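Local coordinates for shikimate 5-dehydrogenase AroE (5-dehydroshikimate reductase) (Mycobacterium tuberculosis, PDB 4P4G), which probably catalyses the reversible NADP-dependent reduction of 3-dehydroshikimate to shikimate, a step of chorismate biosynthesis, and is bound here to shikimate, at residues A[9-14]-A[60-65]; A[88-93]-A[101-106]; A[107-112]-A[237-242]; A[121-126]-A[186-191]; A[243-248]-A[260-265]. All coordinates share one frame; numbering follows the deposited sequence.

Contact 1: A[9-14]-A[60-65]; sequences GVLGSP and VGVSVT. With SKM ((3R,4S,5R)-3,4,5-trihydroxycyclohex-1-ene-1-carboxylic acid), chain C.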
# COMPACT_ATOMS: atom_id res chain seq x y z
N GLY A 9 7.77 11.39 9.20
CA GLY A 9 6.51 10.99 9.78
C GLY A 9 5.58 10.43 8.74
O GLY A 9 5.96 10.16 7.59
N VAL A 10 4.33 10.25 9.15
CA VAL A 10 3.30 9.70 8.28
C VAL A 10 2.08 10.61 8.29
O VAL A 10 1.65 11.08 9.34
CB VAL A 10 2.96 8.26 8.70
CG1 VAL A 10 2.47 8.20 10.14
CG2 VAL A 10 1.93 7.66 7.74
N LEU A 11 1.56 10.89 7.10
CA LEU A 11 0.43 11.81 6.89
C LEU A 11 -0.77 11.01 6.43
O LEU A 11 -0.66 10.20 5.50
CB LEU A 11 0.77 12.83 5.81
CG LEU A 11 1.40 14.17 6.21
CD1 LEU A 11 2.76 13.96 6.83
CD2 LEU A 11 1.51 15.05 4.98
N GLY A 12 -1.92 11.21 7.06
CA GLY A 12 -3.14 10.57 6.59
C GLY A 12 -4.31 10.93 7.46
O GLY A 12 -4.17 11.67 8.45
N SER A 13 -5.48 10.39 7.12
CA SER A 13 -6.67 10.61 7.93
C SER A 13 -7.68 9.48 7.76
O SER A 13 -8.20 9.29 6.66
CB SER A 13 -7.30 11.96 7.59
OG SER A 13 -8.55 12.11 8.25
N PRO A 14 -7.98 8.73 8.84
CA PRO A 14 -7.41 8.82 10.19
C PRO A 14 -5.96 8.37 10.22
O PRO A 14 -5.52 7.72 9.26
CB PRO A 14 -8.27 7.83 10.98
CG PRO A 14 -8.63 6.79 9.97
CD PRO A 14 -8.89 7.58 8.71
N VAL A 60 13.24 15.18 6.38
CA VAL A 60 13.87 14.46 5.28
C VAL A 60 12.85 13.76 4.38
O VAL A 60 13.18 13.39 3.25
CB VAL A 60 14.85 13.39 5.78
CG1 VAL A 60 16.07 14.02 6.44
CG2 VAL A 60 14.15 12.42 6.72
N GLY A 61 11.65 13.56 4.89
CA GLY A 61 10.61 12.88 4.13
C GLY A 61 9.38 12.57 4.97
O GLY A 61 9.41 12.69 6.20
N VAL A 62 8.29 12.21 4.31
CA VAL A 62 7.10 11.72 5.00
C VAL A 62 6.51 10.56 4.22
O VAL A 62 6.62 10.48 2.99
CB VAL A 62 6.02 12.81 5.16
CG1 VAL A 62 6.44 13.85 6.16
CG2 VAL A 62 5.70 13.45 3.81
N SER A 63 5.92 9.63 4.97
CA SER A 63 5.13 8.57 4.39
C SER A 63 3.73 9.13 4.23
O SER A 63 3.31 10.00 5.00
CB SER A 63 5.11 7.36 5.33
OG SER A 63 6.42 6.99 5.71
N VAL A 64 3.00 8.66 3.21
CA VAL A 64 1.66 9.17 2.96
C VAL A 64 0.72 8.00 2.86
O VAL A 64 0.95 7.06 2.10
CB VAL A 64 1.60 10.01 1.68
CG1 VAL A 64 0.17 10.49 1.45
CG2 VAL A 64 2.55 11.21 1.79
N THR A 65 -0.34 8.03 3.67
CA THR A 65 -1.36 7.00 3.58
C THR A 65 -2.68 7.61 3.11
O THR A 65 -2.73 8.78 2.70
CB THR A 65 -1.50 6.22 4.92
OG1 THR A 65 -2.30 5.04 4.73
CG2 THR A 65 -2.14 7.09 5.99
O12 SKM C . 1.88 3.07 2.05
C8 SKM C . 1.81 2.93 3.47
C6 SKM C . 0.43 2.48 3.82
O7 SKM C . -0.55 3.26 3.16
C5 SKM C . 0.24 2.62 5.25
C4 SKM C . 1.00 3.32 6.09
C1 SKM C . 0.63 3.37 7.56
O2 SKM C . 1.38 3.95 8.36
O3 SKM C . -0.41 2.83 7.98
C10 SKM C . 2.28 4.08 5.64
C9 SKM C . 2.21 4.24 4.09
O11 SKM C . 3.49 4.58 3.69

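Contact 2: A[88-93]-A[101-106]; sequences SANTLV and ADNTDI. With SKM ((3R,4S,5R)-3,4,5-trihydroxycyclohex-1-ene-1-carboxylic acid), chain C.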
# COMPACT_ATOMS: atom_id res chain seq x y z
N SER A 88 0.21 7.16 -8.16
CA SER A 88 0.02 7.63 -6.80
C SER A 88 1.33 7.46 -6.07
O SER A 88 2.24 6.76 -6.55
CB SER A 88 -1.11 6.87 -6.09
OG SER A 88 -0.73 5.53 -5.86
N ALA A 89 1.46 8.11 -4.92
CA ALA A 89 2.72 8.10 -4.18
C ALA A 89 2.44 7.94 -2.71
O ALA A 89 1.61 8.66 -2.16
CB ALA A 89 3.47 9.39 -4.43
N ASN A 90 3.16 7.03 -2.06
CA ASN A 90 3.01 6.89 -0.62
C ASN A 90 4.24 7.42 0.11
O ASN A 90 4.41 7.20 1.32
CB ASN A 90 2.81 5.42 -0.26
CG ASN A 90 4.08 4.62 -0.40
OD1 ASN A 90 4.91 4.91 -1.27
ND2 ASN A 90 4.25 3.61 0.44
N THR A 91 5.11 8.11 -0.62
CA THR A 91 6.38 8.57 -0.06
C THR A 91 6.76 9.90 -0.68
O THR A 91 6.70 10.05 -1.90
CB THR A 91 7.52 7.56 -0.38
OG1 THR A 91 7.10 6.24 -0.03
CG2 THR A 91 8.80 7.90 0.38
N LEU A 92 7.09 10.88 0.15
CA LEU A 92 7.71 12.11 -0.33
C LEU A 92 9.09 12.25 0.30
O LEU A 92 9.22 12.12 1.53
CB LEU A 92 6.86 13.32 0.05
CG LEU A 92 5.53 13.43 -0.69
CD1 LEU A 92 4.65 14.45 -0.00
CD2 LEU A 92 5.77 13.80 -2.14
N VAL A 93 10.08 12.53 -0.52
CA VAL A 93 11.47 12.62 -0.09
C VAL A 93 12.00 14.03 -0.37
O VAL A 93 11.87 14.54 -1.49
CB VAL A 93 12.34 11.60 -0.84
CG1 VAL A 93 13.78 11.59 -0.30
CG2 VAL A 93 11.70 10.21 -0.75
N ALA A 101 8.43 12.33 -5.28
CA ALA A 101 7.43 11.32 -4.97
C ALA A 101 7.92 9.94 -5.38
O ALA A 101 8.43 9.75 -6.50
CB ALA A 101 6.12 11.64 -5.67
N ASP A 102 7.74 8.98 -4.49
CA ASP A 102 7.99 7.59 -4.85
C ASP A 102 6.80 6.74 -4.42
O ASP A 102 5.95 7.18 -3.64
CB ASP A 102 9.28 7.07 -4.19
CG ASP A 102 9.66 5.67 -4.67
OD1 ASP A 102 9.35 5.33 -5.84
OD2 ASP A 102 10.23 4.89 -3.87
N ASN A 103 6.73 5.53 -4.95
CA ASN A 103 5.73 4.59 -4.49
C ASN A 103 6.40 3.30 -4.05
O ASN A 103 6.91 2.55 -4.88
CB ASN A 103 4.68 4.30 -5.56
CG ASN A 103 3.49 3.58 -5.00
OD1 ASN A 103 3.62 2.46 -4.50
ND2 ASN A 103 2.33 4.21 -5.05
N THR A 104 6.40 3.05 -2.75
CA THR A 104 6.95 1.81 -2.22
C THR A 104 5.89 0.74 -1.90
O THR A 104 6.25 -0.35 -1.44
CB THR A 104 7.81 2.05 -0.97
OG1 THR A 104 6.97 2.41 0.13
CG2 THR A 104 8.82 3.17 -1.20
N ASP A 105 4.61 1.04 -2.15
CA ASP A 105 3.54 0.05 -1.94
C ASP A 105 3.66 -1.11 -2.94
O ASP A 105 3.14 -2.20 -2.70
CB ASP A 105 2.14 0.67 -2.10
CG ASP A 105 1.74 1.56 -0.94
OD1 ASP A 105 2.04 1.20 0.22
OD2 ASP A 105 1.12 2.61 -1.20
N ILE A 106 4.33 -0.87 -4.06
CA ILE A 106 4.62 -1.94 -5.02
C ILE A 106 5.48 -3.00 -4.32
O ILE A 106 5.16 -4.19 -4.39
CB ILE A 106 5.38 -1.41 -6.24
CG1 ILE A 106 4.55 -0.37 -6.99
CG2 ILE A 106 5.80 -2.55 -7.16
CD1 ILE A 106 5.40 0.47 -7.95
O12 SKM C . 1.88 3.07 2.05
C8 SKM C . 1.81 2.93 3.47
C6 SKM C . 0.43 2.48 3.82
O7 SKM C . -0.55 3.26 3.16
C5 SKM C . 0.24 2.62 5.25
C4 SKM C . 1.00 3.32 6.09
C1 SKM C . 0.63 3.37 7.56
O2 SKM C . 1.38 3.95 8.36
O3 SKM C . -0.41 2.83 7.98
C10 SKM C . 2.28 4.08 5.64
C9 SKM C . 2.21 4.24 4.09
O11 SKM C . 3.49 4.58 3.69

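Contact 3: A[107-112]-A[237-242]; sequences DGVAGA and LQMLLH. With SKM ((3R,4S,5R)-3,4,5-trihydroxycyclohex-1-ene-1-carboxylic acid), chain C.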
# COMPACT_ATOMS: atom_id res chain seq x y z
N ASP A 107 6.54 -2.55 -3.64
CA ASP A 107 7.36 -3.44 -2.81
C ASP A 107 6.55 -4.11 -1.72
O ASP A 107 6.78 -5.28 -1.38
CB ASP A 107 8.49 -2.67 -2.12
CG ASP A 107 9.52 -2.13 -3.07
OD1 ASP A 107 9.56 -2.59 -4.24
OD2 ASP A 107 10.31 -1.26 -2.64
N GLY A 108 5.62 -3.36 -1.13
CA GLY A 108 4.75 -3.87 -0.09
C GLY A 108 3.98 -5.08 -0.58
O GLY A 108 3.94 -6.12 0.10
N VAL A 109 3.40 -4.96 -1.76
CA VAL A 109 2.61 -6.04 -2.33
C VAL A 109 3.49 -7.21 -2.73
O VAL A 109 3.26 -8.36 -2.32
CB VAL A 109 1.75 -5.54 -3.50
CG1 VAL A 109 1.03 -6.69 -4.19
CG2 VAL A 109 0.75 -4.50 -3.00
N ALA A 110 4.53 -6.93 -3.51
CA ALA A 110 5.43 -7.98 -3.99
C ALA A 110 6.12 -8.71 -2.86
O ALA A 110 6.23 -9.94 -2.89
CB ALA A 110 6.44 -7.42 -4.97
N GLY A 111 6.58 -7.96 -1.86
CA GLY A 111 7.29 -8.55 -0.74
C GLY A 111 6.41 -9.36 0.19
O GLY A 111 6.83 -10.40 0.70
N ALA A 112 5.20 -8.87 0.44
CA ALA A 112 4.26 -9.56 1.32
C ALA A 112 3.79 -10.88 0.71
O ALA A 112 3.65 -11.89 1.42
CB ALA A 112 3.07 -8.69 1.63
N LEU A 237 -0.03 -5.79 8.02
CA LEU A 237 1.24 -5.57 8.70
C LEU A 237 2.40 -6.06 7.85
O LEU A 237 3.49 -5.47 7.89
CB LEU A 237 1.29 -6.30 10.05
CG LEU A 237 0.50 -5.71 11.22
CD1 LEU A 237 0.84 -6.46 12.51
CD2 LEU A 237 0.80 -4.23 11.36
N GLN A 238 2.19 -7.14 7.10
CA GLN A 238 3.26 -7.65 6.24
C GLN A 238 3.49 -6.68 5.07
O GLN A 238 4.64 -6.41 4.70
CB GLN A 238 2.96 -9.09 5.77
CG GLN A 238 2.86 -10.10 6.92
CD GLN A 238 4.12 -10.15 7.77
OE1 GLN A 238 5.23 -10.13 7.25
NE2 GLN A 238 3.95 -10.20 9.09
N MET A 239 2.41 -6.14 4.51
CA MET A 239 2.55 -5.10 3.48
C MET A 239 3.24 -3.86 4.05
O MET A 239 4.11 -3.28 3.40
CB MET A 239 1.19 -4.70 2.89
CG MET A 239 1.32 -3.81 1.66
SD MET A 239 -0.27 -3.31 0.97
CE MET A 239 -1.17 -4.85 1.09
N LEU A 240 2.87 -3.48 5.27
CA LEU A 240 3.49 -2.33 5.93
C LEU A 240 5.01 -2.48 6.09
O LEU A 240 5.76 -1.57 5.79
CB LEU A 240 2.86 -2.10 7.31
CG LEU A 240 3.44 -0.91 8.08
CD1 LEU A 240 2.95 0.40 7.44
CD2 LEU A 240 3.04 -0.99 9.55
N LEU A 241 5.44 -3.65 6.55
CA LEU A 241 6.86 -3.95 6.69
C LEU A 241 7.60 -3.83 5.37
O LEU A 241 8.62 -3.15 5.27
CB LEU A 241 7.03 -5.38 7.20
CG LEU A 241 8.49 -5.82 7.36
CD1 LEU A 241 9.21 -4.95 8.39
CD2 LEU A 241 8.54 -7.28 7.77
N HIS A 242 7.08 -4.50 4.34
CA HIS A 242 7.80 -4.56 3.08
C HIS A 242 7.85 -3.22 2.36
O HIS A 242 8.85 -2.92 1.70
CB HIS A 242 7.28 -5.70 2.20
CG HIS A 242 7.76 -7.04 2.66
ND1 HIS A 242 8.95 -7.58 2.25
CD2 HIS A 242 7.21 -7.93 3.52
CE1 HIS A 242 9.12 -8.76 2.83
NE2 HIS A 242 8.08 -9.00 3.60
O12 SKM C . 1.88 3.07 2.05
C8 SKM C . 1.81 2.93 3.47
C6 SKM C . 0.43 2.48 3.82
O7 SKM C . -0.55 3.26 3.16
C5 SKM C . 0.24 2.62 5.25
C4 SKM C . 1.00 3.32 6.09
C1 SKM C . 0.63 3.37 7.56
O2 SKM C . 1.38 3.95 8.36
O3 SKM C . -0.41 2.83 7.98
C10 SKM C . 2.28 4.08 5.64
C9 SKM C . 2.21 4.24 4.09
O11 SKM C . 3.49 4.58 3.69
O HOH W 1 10.22 -1.50 0.29

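Contact 4: A[121-126]-A[186-191]; sequences LVLGSG and EVLVST. With SO4 (sulfate ion), chain J.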
# COMPACT_ATOMS: atom_id res chain seq x y z
N LEU A 121 -6.96 -11.10 -8.35
CA LEU A 121 -8.06 -10.17 -8.16
C LEU A 121 -7.56 -9.01 -7.33
O LEU A 121 -6.81 -9.20 -6.37
CB LEU A 121 -9.18 -10.90 -7.41
CG LEU A 121 -10.66 -10.63 -7.61
CD1 LEU A 121 -11.02 -10.78 -9.06
CD2 LEU A 121 -11.43 -11.66 -6.81
N VAL A 122 -7.97 -7.79 -7.68
CA VAL A 122 -7.64 -6.62 -6.89
C VAL A 122 -8.94 -5.95 -6.54
O VAL A 122 -9.74 -5.67 -7.43
CB VAL A 122 -6.76 -5.61 -7.67
CG1 VAL A 122 -6.72 -4.24 -6.97
CG2 VAL A 122 -5.34 -6.17 -7.85
N LEU A 123 -9.16 -5.70 -5.26
CA LEU A 123 -10.36 -4.96 -4.84
C LEU A 123 -10.05 -3.51 -4.57
O LEU A 123 -9.15 -3.19 -3.79
CB LEU A 123 -10.95 -5.56 -3.58
CG LEU A 123 -11.19 -7.06 -3.54
CD1 LEU A 123 -11.91 -7.40 -2.25
CD2 LEU A 123 -11.98 -7.50 -4.75
N GLY A 124 -10.82 -2.63 -5.20
CA GLY A 124 -10.74 -1.20 -4.93
C GLY A 124 -10.17 -0.40 -6.08
O GLY A 124 -9.61 -0.97 -7.02
N SER A 125 -10.31 0.92 -5.99
CA SER A 125 -9.73 1.81 -6.99
C SER A 125 -9.12 3.05 -6.34
O SER A 125 -8.96 4.10 -6.99
CB SER A 125 -10.79 2.22 -8.01
OG SER A 125 -11.85 2.92 -7.38
N GLY A 126 -8.78 2.93 -5.06
CA GLY A 126 -8.13 4.01 -4.33
C GLY A 126 -6.64 4.07 -4.61
O GLY A 126 -6.15 3.46 -5.56
N GLU A 186 -6.27 -16.99 -8.04
CA GLU A 186 -5.44 -17.69 -7.07
C GLU A 186 -4.98 -16.77 -5.95
O GLU A 186 -4.54 -17.23 -4.90
CB GLU A 186 -4.25 -18.33 -7.78
CG GLU A 186 -4.68 -19.26 -8.91
CD GLU A 186 -3.64 -19.38 -10.01
OE1 GLU A 186 -3.97 -19.02 -11.17
OE2 GLU A 186 -2.51 -19.84 -9.71
N VAL A 187 -5.09 -15.46 -6.17
CA VAL A 187 -4.69 -14.48 -5.18
C VAL A 187 -5.61 -13.29 -5.23
O VAL A 187 -6.05 -12.88 -6.31
CB VAL A 187 -3.20 -14.07 -5.34
CG1 VAL A 187 -2.94 -13.47 -6.70
CG2 VAL A 187 -2.78 -13.11 -4.25
N LEU A 188 -5.93 -12.75 -4.06
CA LEU A 188 -6.77 -11.57 -3.93
C LEU A 188 -6.02 -10.51 -3.13
O LEU A 188 -5.56 -10.78 -2.02
CB LEU A 188 -8.07 -11.96 -3.21
CG LEU A 188 -9.04 -10.90 -2.72
CD1 LEU A 188 -9.52 -10.11 -3.90
CD2 LEU A 188 -10.21 -11.55 -1.98
N VAL A 189 -5.87 -9.32 -3.69
CA VAL A 189 -5.33 -8.20 -2.92
C VAL A 189 -6.45 -7.21 -2.65
O VAL A 189 -7.03 -6.65 -3.59
CB VAL A 189 -4.18 -7.49 -3.63
CG1 VAL A 189 -3.66 -6.36 -2.75
CG2 VAL A 189 -3.06 -8.49 -3.98
N SER A 190 -6.78 -7.00 -1.38
CA SER A 190 -7.90 -6.12 -1.03
C SER A 190 -7.45 -4.76 -0.55
O SER A 190 -6.70 -4.64 0.43
CB SER A 190 -8.79 -6.75 0.04
OG SER A 190 -9.85 -5.87 0.36
N THR A 191 -7.90 -3.71 -1.23
CA THR A 191 -7.56 -2.34 -0.82
C THR A 191 -8.77 -1.52 -0.38
O THR A 191 -8.66 -0.30 -0.20
CB THR A 191 -6.76 -1.59 -1.92
OG1 THR A 191 -7.61 -1.25 -3.01
CG2 THR A 191 -5.60 -2.44 -2.45
S SO4 J . -13.84 1.58 -4.61
O1 SO4 J . -14.33 0.22 -4.40
O2 SO4 J . -13.95 1.97 -6.02
O3 SO4 J . -14.65 2.51 -3.82
O4 SO4 J . -12.45 1.72 -4.16
O HOH W 2 -8.91 1.24 -2.79

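Contact 5: A[243-248]-A[260-265]; sequences QAFAQV and AMTCAL. With SKM ((3R,4S,5R)-3,4,5-trihydroxycyclohex-1-ene-1-carboxylic acid), chain C.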
# COMPACT_ATOMS: atom_id res chain seq x y z
N GLN A 243 6.81 -2.40 2.48
CA GLN A 243 6.86 -1.06 1.88
C GLN A 243 7.75 -0.12 2.70
O GLN A 243 8.23 0.89 2.18
CB GLN A 243 5.45 -0.47 1.69
CG GLN A 243 4.70 -0.14 2.97
CD GLN A 243 5.10 1.18 3.57
OE1 GLN A 243 5.22 2.19 2.88
NE2 GLN A 243 5.31 1.19 4.88
N ALA A 244 7.96 -0.45 3.96
CA ALA A 244 8.71 0.44 4.85
C ALA A 244 10.20 0.38 4.56
O ALA A 244 10.90 1.37 4.76
CB ALA A 244 8.43 0.11 6.30
N PHE A 245 10.70 -0.77 4.09
CA PHE A 245 12.12 -0.91 3.78
C PHE A 245 12.62 0.18 2.84
O PHE A 245 13.62 0.85 3.11
CB PHE A 245 12.41 -2.27 3.14
CG PHE A 245 12.15 -3.45 4.04
CD1 PHE A 245 12.40 -3.39 5.40
CD2 PHE A 245 11.66 -4.63 3.50
CE1 PHE A 245 12.16 -4.49 6.22
CE2 PHE A 245 11.42 -5.73 4.31
CZ PHE A 245 11.67 -5.66 5.67
N ALA A 246 11.93 0.38 1.73
CA ALA A 246 12.38 1.33 0.73
C ALA A 246 12.20 2.76 1.22
O ALA A 246 12.91 3.67 0.78
CB ALA A 246 11.65 1.11 -0.58
N GLN A 247 11.22 2.97 2.09
CA GLN A 247 11.02 4.30 2.65
C GLN A 247 12.18 4.68 3.56
O GLN A 247 12.71 5.80 3.49
CB GLN A 247 9.70 4.36 3.41
CG GLN A 247 8.49 4.49 2.52
CD GLN A 247 7.26 4.83 3.32
OE1 GLN A 247 7.22 4.66 4.55
NE2 GLN A 247 6.24 5.34 2.64
N VAL A 248 12.60 3.75 4.41
CA VAL A 248 13.76 4.00 5.27
C VAL A 248 15.01 4.31 4.44
O VAL A 248 15.75 5.23 4.75
CB VAL A 248 14.01 2.82 6.24
CG1 VAL A 248 15.33 2.99 6.96
CG2 VAL A 248 12.86 2.74 7.26
N ALA A 260 16.13 -5.64 12.20
CA ALA A 260 15.60 -4.78 13.26
C ALA A 260 14.14 -4.43 13.02
O ALA A 260 13.35 -4.38 13.97
CB ALA A 260 16.44 -3.52 13.39
N MET A 261 13.79 -4.17 11.77
CA MET A 261 12.42 -3.77 11.46
C MET A 261 11.48 -4.96 11.58
O MET A 261 10.34 -4.81 11.99
CB MET A 261 12.36 -3.15 10.06
CG MET A 261 13.11 -1.83 10.01
SD MET A 261 13.26 -1.18 8.34
CE MET A 261 11.57 -0.71 7.99
N THR A 262 11.98 -6.14 11.24
CA THR A 262 11.17 -7.34 11.36
C THR A 262 10.93 -7.66 12.84
O THR A 262 9.81 -8.02 13.23
CB THR A 262 11.81 -8.54 10.65
OG1 THR A 262 11.98 -8.22 9.26
CG2 THR A 262 10.92 -9.76 10.76
N CYS A 263 11.95 -7.49 13.67
CA CYS A 263 11.77 -7.61 15.11
C CYS A 263 10.79 -6.59 15.69
O CYS A 263 10.07 -6.88 16.65
CB CYS A 263 13.10 -7.51 15.82
SG CYS A 263 14.16 -8.91 15.49
N ALA A 264 10.79 -5.38 15.14
CA ALA A 264 9.84 -4.36 15.61
C ALA A 264 8.42 -4.77 15.28
O ALA A 264 7.50 -4.58 16.09
CB ALA A 264 10.15 -3.01 15.00
N LEU A 265 8.23 -5.34 14.10
CA LEU A 265 6.90 -5.77 13.68
C LEU A 265 6.40 -6.85 14.63
O LEU A 265 5.23 -6.87 15.00
CB LEU A 265 6.92 -6.27 12.24
CG LEU A 265 5.55 -6.32 11.55
CD1 LEU A 265 5.17 -4.94 10.99
CD2 LEU A 265 5.53 -7.35 10.44
O12 SKM C . 1.88 3.07 2.05
C8 SKM C . 1.81 2.93 3.47
C6 SKM C . 0.43 2.48 3.82
O7 SKM C . -0.55 3.26 3.16
C5 SKM C . 0.24 2.62 5.25
C4 SKM C . 1.00 3.32 6.09
C1 SKM C . 0.63 3.37 7.56
O2 SKM C . 1.38 3.95 8.36
O3 SKM C . -0.41 2.83 7.98
C10 SKM C . 2.28 4.08 5.64
C9 SKM C . 2.21 4.24 4.09
O11 SKM C . 3.49 4.58 3.69

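Contact 1: A[9-14]-A[60-65]
L11 and V62 meet methyl to methyl, L11 CD1 lying 3.7 Å from V62 CG1, and both side chains leave the sheet on the face that also carries V64. That face is covered by helix 48-53, which L11 and V64 both touch. On the other face stand V10 and S63, where V10 CG2 lies 4.0 Å from S63 CB, with shikimate close by. V10 CG2 points anti to its backbone N and comes within 3.8 Å of the ligand's carboxylate atom O2. S63 presents its CB to the ligand, while its OG is hydrogen-bonded to Y38 and to Q247. T65 divides its two branches between strand and substrate. With chi1 at -168°, OG1 is anti to the backbone N and pairs with shikimate O7 at 2.9 Å, a bond in which either hydroxyl could be the donor. The same rotation sets CG2 between the backbone N and the carbonyl carbon, against G12 CA at 3.7 Å. G12 offers no side chain there, which lets the methyl pack directly on the main chain. Parallel pairing holds these faces in register: S63 N donates to G9 O, L11 N to S63 O, and T65 N to L11 O at 2.9 Å with a nearly straight N-H...O angle of 176°. The strands, 41° apart in direction, belong to the mixed sheet of the substrate-binding domain, and the pocket lies at their C-terminal ends, lined by V10, S63, V64 and T65, as is common for ligand sites on parallel strands of alpha/beta folds.

Contact 2: A[88-93]-A[101-106]
N90 and T104 interlock just beyond the paired ends of a beta hairpin, strands 91-95 and 98-102, where the second strand gives way to helix 105-113. The hairpin pairing is antiparallel, with D102 N donating to T91 O at 3.0 Å. From N90 CB outward the side chain is surrounded. CB itself lies 3.4 Å from shikimate O12. CG, which also has O12 and T104 N as neighbours, stands between the backbone N and the carbonyl carbon (chi1 73°), a rotation that swings the amide across to T104, whose side chain it crosses at about a right angle. OD1 is gripped twice, by T104 N at 2.8 Å and by T91 OG1 at 2.8 Å, and the two donors approach from opposite faces of the amide plane, which should hinder its rotation. ND2 uses its hydrogens on T104 OG1 at 3.0 Å, almost in the amide plane, and on shikimate O12 at 2.9 Å with an N-H...O angle of 165°. T104 OG1 is in turn hydrogen-bonded to Q243 O, so a second-shell threonine fixes the substrate-binding amide. The ligand hydroxyl also acts as a donor: O12 bonds to D105 OD1 at 2.6 Å, while OD2 of that carboxylate forms a salt bridge with K69. N103, just before the helix, caps its start. Its OD1 accepts weak bonds from D105 N and I106 N, and its ND2 donates to S88 O at 3.0 Å, the donor standing above the carbonyl plane, 67° out of it.

Contact 3: A[107-112]-A[237-242]
D107 OD2 accepts a hydrogen bond from a water 2.9 Å away and also forms a salt bridge with R82; the same water lies near H242 O, at a separation too short to be relied on. The contact packs helix 105-113 against helix 236-252, the two helices that in shikimate dehydrogenases link the substrate and nucleotide domains. The short segments cross at 117° with their axes only 7.3 Å apart, a separation made possible by small residues. G108 CA sits 3.6 Å from M239 O, and M239 CG, anti to its backbone N, lies over the G108 carbonyl, 3.7 Å from G108 C. Beyond it the sulfur end reaches toward V109, while A112 CB rests against the turn of the partner helix at M239 N, 3.9 Å away. M239 and A112 both also touch L211, on strand 209-212 of the nucleotide domain. The L240 CB is directed away from segment 107-112, and its CD1 lies 3.8 Å from shikimate C4. H242 fills the remaining angle between the helices, with CG anti to its carbonyl carbon (chi1 -76°), which turns the imidazole over the main chain of G111 and A112. The G111 CA hydrogen makes a CH-pi contact over the ring face, with CA 3.9 Å from the ring centroid and 25° off the ring normal.

Contact 4: A[121-126]-A[186-191]
The central parallel pairing of the nucleotide-binding domain's sheet joins strands 119-123 and 187-190, which run 15° apart, and at its C-terminal end T191 clasps L123. L123 O accepts two bonds from that one residue: T191 OG1 donates in the carbonyl plane, on a lone pair, at 2.6 Å, and T191 N at 2.9 Å. The hydroxyl reaches it because OG1 stands between the backbone N and the carbonyl carbon (chi1 72°). V189 N donates to L121 O at 2.8 Å, and L123 N to V189 O. On one face of the sheet L188 CD1 wedges between two leucines, 3.6 Å from L121 CB and a tight 3.5 Å from L123 CG. The other face carries V122 and V189, both packed against A132 of helix 129-139. Strand, turn and helix fit a Rossmann fold, and G124 and G126 match its glycine-rich GxGxxA turn. A sulfate, probably from the crystallisation liquor, sits beside this turn, held by S125 OG to its O2 at 2.7 Å and by S125 N to its O4 at 2.9 Å. R149 N and N150 N bind it too, consistent with an NADP phosphate site. A water accepts from G126 N and donates to T191 OG1 at 2.8 Å.

Contact 5: A[243-248]-A[260-265]
M261 reaches across from helix 258-267 to F245, A244 and V248 of helix 236-252, joining two successive helices in the C-terminal helical region. The short segments run at 134° with axes 11.4 Å apart, and the methionine spans the gap. The sulfur-aromatic part is edge-on: M261 SD lies in the plane of the F245 ring, 5.0 Å from its centroid and 86° off the ring normal, with CD1 as its closest ring atom at 3.8 Å. The two side chains run antiparallel alongside each other. F245 is further engaged by a cation-pi contact with R258 and an edge-to-face contact with H242, which help to fix the ring. The apolar part belongs to the methyl. Extended through chi2 and bent at chi3, the M261 chain turns CE onto the helix surface, 3.7 Å from A244 CB and 3.8 Å from V248 CG2, the valine meeting it tip to tip. A27 of helix 20-30 also touches M261, so a third helix joins the apolar cluster. The polar interactions lie on a different flank of helix 243-248 and hold shikimate. Q243 OE1 accepts from the ligand's O11 at 3.1 Å. Q247 brings NE2 to the same hydroxyl, donating to O11 at 3.0 Å through a bent N-H...O angle of 136°.

How the contacts relate
Distances here run between contact centres. Contacts 1 and 2, about 10 Å apart, share the mixed sheet of the substrate domain, where strands 59-64 and 91-95 are neighbours. Contact 3, about 13 Å from contact 2, continues helix 105-113 and pairs it with helix 236-252, which runs on into contact 5 about 10 Å away. Contact 4 lies in the separate parallel sheet, about 23 Å from both contacts 1 and 5. In chain order, contacts 1 and 2 close first; segment 107-112 then leads into contact 4, and the chain returns through 237-242 to contact 5. Shikimate touches contacts 1, 2, 3 and 5, so both domain-linking helices border the substrate, while contact 4 lies in the probable nucleotide-binding domain.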